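Local coordinates for protein mannose-specific lectin 3 chain 1 (Crocus vernus, PDB 3MEZ) that probably binds mannose as one bulb-type lectin domain of a heterotetramer built from two related kinds of chain, at residues Ala22-Gln27 with Leu32-Glu37; Leu62-Ala67 with Pro72-Pro77. All coordinates share one frame; numbering follows the deposited sequence.

Interaction 1 of 2, residues Ala22-Gln27 with Leu32-Glu37; sequences AAFVMQ and LVLYNE
L32 CD2 sits squarely over one face of the F24 ring, 3.9 Å from its centroid and only 11° off the normal, a CH-pi contact in a tight fit. The other methyl, CD1, reaches the far end of the ring, 3.3 Å from F24 CZ. F24 is set up for this by its first torsion: CG lies anti to the backbone N (chi1 -169°), which leans the ring back over the neighbouring strand. The ring's edge then meets L34 CA, with F24 CD2 4.0 Å from L34 CB. L32 CD2 also lies against a peptide, 3.3 Å from V25 O, so that methyl is wedged between ring and backbone.

The other face carries A23, V25, V33 and Y35, and Q27, just past the strand, reaches over the same side. V25 CG1 abuts the Y35 ring at its edge, 3.6 Å from CD1, and V33 CG1 lies over a face of the same ring. The Q27 side chain comes from the opposite direction to end near the Y35 hydroxyl, though the orientation of its amide is doubtful. This patch belongs to the QxDxNxVxY signature of bulb-type lectins, here QGDCNLVLY, consistent with a mannose pocket.

Underneath, two hydrogen-bonded pairs, A23 with Y35 and V25 with V33, fix the antiparallel register; the shortest bond runs from Y35 N to A23 O at 2.7 Å. The two strands form the central hairpin of a four-stranded sheet: strand 16-19 flanks 22-26, and strand 41-42 flanks 32-35. The face bearing F24 and L32 turns to strand 62-65, while M26 packs on C52, which is disulfide-bonded to C30 in the hairpin turn.

Interaction 2 of 2, residues Leu62-Ala67 with Pro72-Pro77; sequences LEIHSA and PVWVYP
I64 puts CG1 beside its backbone N (chi1 -61°) and runs extended beyond it, while W74 swings CG anti to its own N (chi1 176°); the two side chains thus cross, and I64 CD1 ends 3.4 Å from W74 CE3 at the six-membered part of the indole. L62 CB approaches the same ring from further along, 4.2 Å from CZ3. The remaining branch of I64, CG2, rests on V73 CB at 4.0 Å, and V73 CG2 goes on to touch S66 CB at 3.6 Å.

Opposite I64 the second strand carries one residue too many, V73 and W74 together, which makes a classic beta bulge. I64 O takes the V73 N-H at 2.7 Å in a bent bond (132° at the hydrogen), whereas I64 N gives its hydrogen to W74 O. Beyond the bulge the ladder is regular: L62 and Y76 exchange two backbone bonds, the one from L62 N to Y76 O measuring 2.9 Å.

On the opposite face P72 lies alongside H65, its CB over one face of the imidazole, toward the rim, and its CG 3.7 Å from H65 NE2. E63 shares this face, and its carboxylate is held by R55 in a salt bridge and by N57. Y76 turns its ring to F41 and to W109 of the chain 2 partner, each edge-to-face.

Chemically, then, a largely apolar, aromatic face backs a mixed one carrying E63, H65, V75 and P72. By sequence, E63 and H65 stand where V33 and Y35 do in the mannose signature, so a classical sugar site is probably missing here.

The two hairpins follow one another along the chain, 22-37 first and 62-77 after it, in different four-stranded antiparallel sheets, the contact centres 16 Å apart. They meet in the middle of the domain: L32 CB packs 3.8 Å from I64 CD1, and F24 CZ lies 3.8 Å from L62 CD1, with L32 CD1 also approaching W74 CZ3. Together with the third sheet they fit the beta-prism II fold of bulb-type lectins, in which three sheets enclose a shared apolar core. On its outward face interaction 1 keeps the mannose signature; interaction 2 does not. Both touch the chain 2 partner, 32-37 through L34 and 62-77 more extensively, with L62, Y76 and P77 against its W109.

Interaction 1 of 2, residues Ala22-Gln27 with Leu32-Glu37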
ATOM      1  N   ALA A  22       8.270  -8.122 -17.105  1.00 23.00           N
ATOM      2  CA  ALA A  22       8.011  -7.366 -18.295  1.00 21.33           C
ATOM      3  C   ALA A  22       9.307  -6.803 -18.858  1.00 21.45           C
ATOM      4  O   ALA A  22      10.152  -6.419 -18.120  1.00 20.37           O
ATOM      5  CB  ALA A  22       7.098  -6.295 -17.984  1.00 22.59           C
ATOM      6  N   ALA A  23       9.414  -6.782 -20.187  1.00 18.92           N
ATOM      7  CA  ALA A  23      10.486  -6.139 -20.949  1.00 18.34           C
ATOM      8  C   ALA A  23       9.967  -5.320 -22.145  1.00 19.85           C
ATOM      9  O   ALA A  23       9.093  -5.792 -22.811  1.00 19.27           O
ATOM     10  CB  ALA A  23      11.424  -7.149 -21.459  1.00 16.97           C
ATOM     11  N   PHE A  24      10.539  -4.153 -22.399  1.00 17.79           N
ATOM     12  CA  PHE A  24      10.207  -3.321 -23.564  1.00 18.20           C
ATOM     13  C   PHE A  24      11.483  -3.142 -24.334  1.00 18.63           C
ATOM     14  O   PHE A  24      12.326  -2.378 -23.975  1.00 17.07           O
ATOM     15  CB  PHE A  24       9.637  -1.977 -23.093  1.00 19.57           C
ATOM     16  CG  PHE A  24       8.987  -1.089 -24.164  1.00 20.13           C
ATOM     17  CD1 PHE A  24       9.317   0.230 -24.239  1.00 20.80           C
ATOM     18  CD2 PHE A  24       7.996  -1.525 -24.994  1.00 23.21           C
ATOM     19  CE1 PHE A  24       8.735   1.049 -25.140  1.00 19.59           C
ATOM     20  CE2 PHE A  24       7.426  -0.695 -25.901  1.00 22.50           C
ATOM     21  CZ  PHE A  24       7.790   0.571 -25.974  1.00 24.25           C
ATOM     22  N   VAL A  25      11.598  -3.869 -25.418  1.00 17.44           N
ATOM     23  CA  VAL A  25      12.865  -4.036 -26.046  1.00 19.44           C
ATOM     24  C   VAL A  25      13.035  -3.473 -27.460  1.00 20.43           C
ATOM     25  O   VAL A  25      12.310  -3.757 -28.333  1.00 20.79           O
ATOM     26  CB  VAL A  25      13.447  -5.508 -25.841  1.00 22.10           C
ATOM     27  CG1 VAL A  25      12.419  -6.495 -25.398  1.00 21.41           C
ATOM     28  CG2 VAL A  25      14.231  -5.980 -26.952  1.00 23.61           C
ATOM     29  N   MET A  26      14.085  -2.712 -27.628  1.00 21.45           N
ATOM     30  CA  MET A  26      14.472  -2.201 -28.908  1.00 21.70           C
ATOM     31  C   MET A  26      15.364  -3.233 -29.602  1.00 21.20           C
ATOM     32  O   MET A  26      16.534  -3.242 -29.467  1.00 22.38           O
ATOM     33  CB  MET A  26      15.163  -0.850 -28.751  1.00 19.64           C
ATOM     34  CG  MET A  26      15.554  -0.203 -30.003  1.00 21.25           C
ATOM     35  SD  MET A  26      14.224   0.375 -31.002  1.00 24.38           S
ATOM     36  CE  MET A  26      13.987  -0.908 -32.127  1.00 22.89           C
ATOM     37  N   GLN A  27      14.744  -4.108 -30.343  1.00 22.04           N
ATOM     38  CA  GLN A  27      15.425  -5.221 -30.935  1.00 23.06           C
ATOM     39  C   GLN A  27      16.354  -4.893 -32.097  1.00 24.77           C
ATOM     40  O   GLN A  27      16.221  -3.919 -32.768  1.00 22.28           O
ATOM     41  CB  GLN A  27      14.448  -6.336 -31.300  1.00 23.50           C
ATOM     42  CG  GLN A  27      13.588  -6.875 -30.166  1.00 23.52           C
ATOM     43  CD  GLN A  27      12.601  -7.932 -30.598  1.00 25.39           C
ATOM     44  OE1 GLN A  27      12.416  -8.162 -31.754  1.00 30.35           O
ATOM     45  NE2 GLN A  27      11.976  -8.537 -29.682  1.00 22.32           N
ATOM     46  N   LEU A  32      10.283  -2.862 -31.949  1.00 23.52           N
ATOM     47  CA  LEU A  32      10.109  -2.504 -30.565  1.00 22.93           C
ATOM     48  C   LEU A  32       8.950  -3.284 -29.991  1.00 23.10           C
ATOM     49  O   LEU A  32       7.840  -3.088 -30.369  1.00 20.89           O
ATOM     50  CB  LEU A  32       9.744  -1.048 -30.481  1.00 24.78           C
ATOM     51  CG  LEU A  32      10.138  -0.163 -29.295  1.00 27.93           C
ATOM     52  CD1 LEU A  32       9.143   0.928 -28.941  1.00 24.19           C
ATOM     53  CD2 LEU A  32      10.598  -0.919 -28.151  1.00 22.94           C
ATOM     54  N   VAL A  33       9.261  -4.160 -29.057  1.00 21.78           N
ATOM     55  CA  VAL A  33       8.340  -5.130 -28.556  1.00 22.19           C
ATOM     56  C   VAL A  33       8.229  -5.083 -27.044  1.00 22.82           C
ATOM     57  O   VAL A  33       9.214  -5.058 -26.364  1.00 23.44           O
ATOM     58  CB  VAL A  33       8.750  -6.530 -29.035  1.00 23.43           C
ATOM     59  CG1 VAL A  33       7.763  -7.604 -28.620  1.00 23.25           C
ATOM     60  CG2 VAL A  33       8.914  -6.539 -30.513  1.00 23.10           C
ATOM     61  N   LEU A  34       6.999  -5.082 -26.556  1.00 22.06           N
ATOM     62  CA  LEU A  34       6.679  -5.254 -25.153  1.00 24.36           C
ATOM     63  C   LEU A  34       6.431  -6.734 -24.903  1.00 24.16           C
ATOM     64  O   LEU A  34       5.504  -7.268 -25.456  1.00 23.37           O
ATOM     65  CB  LEU A  34       5.387  -4.547 -24.806  1.00 24.72           C
ATOM     66  CG  LEU A  34       5.086  -4.015 -23.403  1.00 28.19           C
ATOM     67  CD1 LEU A  34       3.662  -4.153 -23.020  1.00 24.43           C
ATOM     68  CD2 LEU A  34       5.976  -4.475 -22.328  1.00 24.43           C
ATOM     69  N   TYR A  35       7.268  -7.369 -24.104  1.00 22.39           N
ATOM     70  CA  TYR A  35       7.036  -8.744 -23.728  1.00 23.55           C
ATOM     71  C   TYR A  35       6.519  -8.778 -22.307  1.00 25.36           C
ATOM     72  O   TYR A  35       7.111  -8.270 -21.426  1.00 23.95           O
ATOM     73  CB  TYR A  35       8.280  -9.610 -23.839  1.00 23.23           C
ATOM     74  CG  TYR A  35       8.827  -9.763 -25.202  1.00 20.62           C
ATOM     75  CD1 TYR A  35       9.798  -8.934 -25.661  1.00 20.06           C
ATOM     76  CD2 TYR A  35       8.400 -10.763 -26.027  1.00 23.54           C
ATOM     77  CE1 TYR A  35      10.318  -9.091 -26.908  1.00 19.77           C
ATOM     78  CE2 TYR A  35       8.918 -10.927 -27.278  1.00 24.05           C
ATOM     79  CZ  TYR A  35       9.883 -10.085 -27.720  1.00 22.70           C
ATOM     80  OH  TYR A  35      10.381 -10.230 -28.966  1.00 23.76           O
ATOM     81  N   ASN A  36       5.376  -9.386 -22.142  1.00 27.11           N
ATOM     82  CA  ASN A  36       4.769  -9.485 -20.873  1.00 30.03           C
ATOM     83  C   ASN A  36       3.814 -10.642 -20.789  1.00 31.88           C
ATOM     84  O   ASN A  36       3.790 -11.462 -21.622  1.00 34.00           O
ATOM     85  CB  ASN A  36       4.070  -8.193 -20.509  1.00 28.39           C
ATOM     86  CG  ASN A  36       2.869  -7.933 -21.336  1.00 29.80           C
ATOM     87  OD1 ASN A  36       2.320  -8.788 -21.945  1.00 31.29           O
ATOM     88  ND2 ASN A  36       2.465  -6.722 -21.346  1.00 33.21           N
ATOM     89  N   GLU A  37       3.042 -10.658 -19.736  1.00 34.14           N
ATOM     90  CA  GLU A  37       1.974 -11.604 -19.533  1.00 36.98           C
ATOM     91  C   GLU A  37       0.616 -11.000 -19.583  1.00 38.41           C
ATOM     92  O   GLU A  37      -0.235 -11.444 -18.885  0.50 38.24           O
ATOM     93  CB  GLU A  37       2.084 -12.216 -18.182  1.00 36.15           C
ATOM     94  CG  GLU A  37       3.000 -13.331 -18.118  0.50 37.37           C
ATOM     95  CD  GLU A  37       3.647 -13.410 -16.790  0.50 38.67           C
ATOM     96  OE1 GLU A  37       4.694 -14.058 -16.679  0.50 42.03           O
ATOM     97  OE2 GLU A  37       3.110 -12.812 -15.849  0.50 42.23           O
TER

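Interaction 2 of 2, residues Leu62-Ala67 with Pro72-Pro77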
ATOM      1  N   LEU A  62       7.213   8.384 -28.466  1.00 19.04           N
ATOM      2  CA  LEU A  62       8.388   7.577 -28.720  1.00 19.82           C
ATOM      3  C   LEU A  62       8.752   7.728 -30.176  1.00 19.92           C
ATOM      4  O   LEU A  62       7.893   7.796 -30.969  1.00 24.21           O
ATOM      5  CB  LEU A  62       8.133   6.102 -28.399  1.00 16.19           C
ATOM      6  CG  LEU A  62       7.959   5.704 -26.947  1.00 19.86           C
ATOM      7  CD1 LEU A  62       7.612   4.294 -26.881  1.00 18.44           C
ATOM      8  CD2 LEU A  62       9.199   5.979 -26.222  1.00 14.96           C
ATOM      9  N   GLU A  63      10.022   7.791 -30.498  1.00 20.90           N
ATOM     10  CA  GLU A  63      10.523   7.817 -31.847  1.00 21.73           C
ATOM     11  C   GLU A  63      11.573   6.742 -32.076  1.00 23.11           C
ATOM     12  O   GLU A  63      12.547   6.721 -31.398  1.00 24.34           O
ATOM     13  CB  GLU A  63      11.177   9.166 -32.142  1.00 21.79           C
ATOM     14  CG  GLU A  63      10.389  10.392 -31.746  1.00 21.15           C
ATOM     15  CD  GLU A  63      10.959  11.686 -32.298  1.00 27.13           C
ATOM     16  OE1 GLU A  63      10.271  12.680 -32.291  1.00 27.56           O
ATOM     17  OE2 GLU A  63      12.076  11.693 -32.760  1.00 30.75           O
ATOM     18  N   ILE A  64      11.379   5.880 -33.046  1.00 23.17           N
ATOM     19  CA  ILE A  64      12.404   4.934 -33.466  1.00 24.60           C
ATOM     20  C   ILE A  64      13.203   5.545 -34.595  1.00 26.50           C
ATOM     21  O   ILE A  64      12.643   5.973 -35.566  1.00 27.07           O
ATOM     22  CB  ILE A  64      11.815   3.562 -33.898  1.00 22.59           C
ATOM     23  CG1 ILE A  64      11.072   2.885 -32.753  1.00 23.48           C
ATOM     24  CG2 ILE A  64      12.863   2.678 -34.398  1.00 24.22           C
ATOM     25  CD1 ILE A  64      10.390   1.645 -33.135  1.00 21.01           C
ATOM     26  N   HIS A  65      14.513   5.595 -34.429  1.00 28.24           N
ATOM     27  CA  HIS A  65      15.449   6.150 -35.410  1.00 30.32           C
ATOM     28  C   HIS A  65      16.403   5.110 -35.930  1.00 32.07           C
ATOM     29  O   HIS A  65      16.861   4.293 -35.203  1.00 31.12           O
ATOM     30  CB  HIS A  65      16.277   7.262 -34.831  1.00 29.32           C
ATOM     31  CG  HIS A  65      15.546   8.539 -34.643  1.00 35.24           C
ATOM     32  ND1 HIS A  65      14.948   8.883 -33.459  1.00 37.93           N
ATOM     33  CD2 HIS A  65      15.336   9.571 -35.477  1.00 37.55           C
ATOM     34  CE1 HIS A  65      14.399  10.067 -33.573  1.00 37.20           C
ATOM     35  NE2 HIS A  65      14.621  10.506 -34.785  1.00 38.29           N
ATOM     36  N   SER A  66      16.708   5.193 -37.206  1.00 33.51           N
ATOM     37  CA  SER A  66      17.516   4.223 -37.891  1.00 36.58           C
ATOM     38  C   SER A  66      18.863   4.785 -38.243  1.00 38.42           C
ATOM     39  O   SER A  66      19.054   5.953 -38.257  1.00 39.33           O
ATOM     40  CB  SER A  66      16.825   3.770 -39.157  1.00 36.31           C
ATOM     41  OG  SER A  66      17.597   2.827 -39.820  1.00 38.87           O
ATOM     42  N   ALA A  67      19.807   3.910 -38.485  1.00 41.51           N
ATOM     43  CA  ALA A  67      21.170   4.296 -38.772  1.00 43.70           C
ATOM     44  C   ALA A  67      21.279   5.079 -40.061  1.00 44.74           C
ATOM     45  O   ALA A  67      22.021   6.002 -40.170  1.00 45.65           O
ATOM     46  CB  ALA A  67      22.047   3.096 -38.809  1.00 43.85           C
ATOM     47  N   PRO A  72      12.427   9.537 -38.653  1.00 34.03           N
ATOM     48  CA  PRO A  72      12.194   8.404 -37.783  1.00 33.03           C
ATOM     49  C   PRO A  72      11.495   7.280 -38.503  1.00 32.52           C
ATOM     50  O   PRO A  72      10.762   7.488 -39.399  1.00 32.56           O
ATOM     51  CB  PRO A  72      11.275   8.968 -36.711  1.00 33.73           C
ATOM     52  CG  PRO A  72      11.439  10.354 -36.758  1.00 35.22           C
ATOM     53  CD  PRO A  72      11.942  10.768 -38.062  1.00 33.99           C
ATOM     54  N   VAL A  73      11.819   6.082 -38.126  1.00 29.45           N
ATOM     55  CA  VAL A  73      11.159   4.917 -38.574  1.00 29.40           C
ATOM     56  C   VAL A  73       9.707   4.786 -38.126  1.00 28.39           C
ATOM     57  O   VAL A  73       8.917   4.208 -38.811  1.00 28.82           O
ATOM     58  CB  VAL A  73      11.967   3.701 -38.133  1.00 29.78           C
ATOM     59  CG1 VAL A  73      11.286   2.493 -38.515  1.00 28.42           C
ATOM     60  CG2 VAL A  73      13.290   3.765 -38.784  1.00 32.31           C
ATOM     61  N   TRP A  74       9.409   5.234 -36.921  1.00 25.52           N
ATOM     62  CA  TRP A  74       8.099   5.078 -36.331  1.00 24.55           C
ATOM     63  C   TRP A  74       7.937   6.154 -35.283  1.00 24.15           C
ATOM     64  O   TRP A  74       8.852   6.518 -34.653  1.00 23.77           O
ATOM     65  CB  TRP A  74       8.013   3.666 -35.761  1.00 23.17           C
ATOM     66  CG  TRP A  74       6.814   3.203 -35.009  1.00 23.58           C
ATOM     67  CD1 TRP A  74       5.686   2.678 -35.511  1.00 23.55           C
ATOM     68  CD2 TRP A  74       6.698   3.111 -33.615  1.00 22.24           C
ATOM     69  NE1 TRP A  74       4.848   2.312 -34.515  1.00 20.94           N
ATOM     70  CE2 TRP A  74       5.456   2.567 -33.334  1.00 23.08           C
ATOM     71  CE3 TRP A  74       7.527   3.455 -32.555  1.00 25.79           C
ATOM     72  CZ2 TRP A  74       5.025   2.374 -32.066  1.00 25.74           C
ATOM     73  CZ3 TRP A  74       7.079   3.280 -31.317  1.00 25.46           C
ATOM     74  CH2 TRP A  74       5.857   2.716 -31.074  1.00 22.00           C
ATOM     75  N   VAL A  75       6.744   6.683 -35.152  1.00 23.85           N
ATOM     76  CA  VAL A  75       6.426   7.654 -34.123  1.00 23.38           C
ATOM     77  C   VAL A  75       5.148   7.259 -33.455  1.00 24.22           C
ATOM     78  O   VAL A  75       4.249   6.898 -34.126  1.00 26.82           O
ATOM     79  CB  VAL A  75       6.277   9.046 -34.698  1.00 24.11           C
ATOM     80  CG1 VAL A  75       5.792   9.941 -33.656  1.00 22.87           C
ATOM     81  CG2 VAL A  75       7.586   9.523 -35.241  1.00 26.47           C
ATOM     82  N   TYR A  76       5.100   7.274 -32.139  1.00 22.27           N
ATOM     83  CA  TYR A  76       3.919   6.819 -31.436  1.00 23.42           C
ATOM     84  C   TYR A  76       3.637   7.581 -30.133  1.00 22.79           C
ATOM     85  O   TYR A  76       4.497   7.783 -29.361  1.00 22.34           O
ATOM     86  CB  TYR A  76       3.988   5.310 -31.192  1.00 23.56           C
ATOM     87  CG  TYR A  76       2.677   4.680 -30.843  1.00 23.41           C
ATOM     88  CD1 TYR A  76       2.231   4.657 -29.553  1.00 23.85           C
ATOM     89  CD2 TYR A  76       1.878   4.131 -31.807  1.00 22.64           C
ATOM     90  CE1 TYR A  76       1.051   4.106 -29.237  1.00 27.27           C
ATOM     91  CE2 TYR A  76       0.693   3.603 -31.500  1.00 27.17           C
ATOM     92  CZ  TYR A  76       0.284   3.585 -30.215  1.00 26.61           C
ATOM     93  OH  TYR A  76      -0.896   3.052 -29.891  1.00 31.93           O
ATOM     94  N   PRO A  77       2.413   8.010 -29.923  1.00 24.03           N
ATOM     95  CA  PRO A  77       1.337   7.894 -30.885  1.00 24.53           C
ATOM     96  C   PRO A  77       1.606   8.786 -32.102  1.00 24.63           C
ATOM     97  O   PRO A  77       2.428   9.637 -32.099  1.00 22.86           O
ATOM     98  CB  PRO A  77       0.143   8.448 -30.124  1.00 25.14           C
ATOM     99  CG  PRO A  77       0.487   8.322 -28.759  1.00 26.20           C
ATOM    100  CD  PRO A  77       1.923   8.449 -28.631  1.00 22.79           C
TER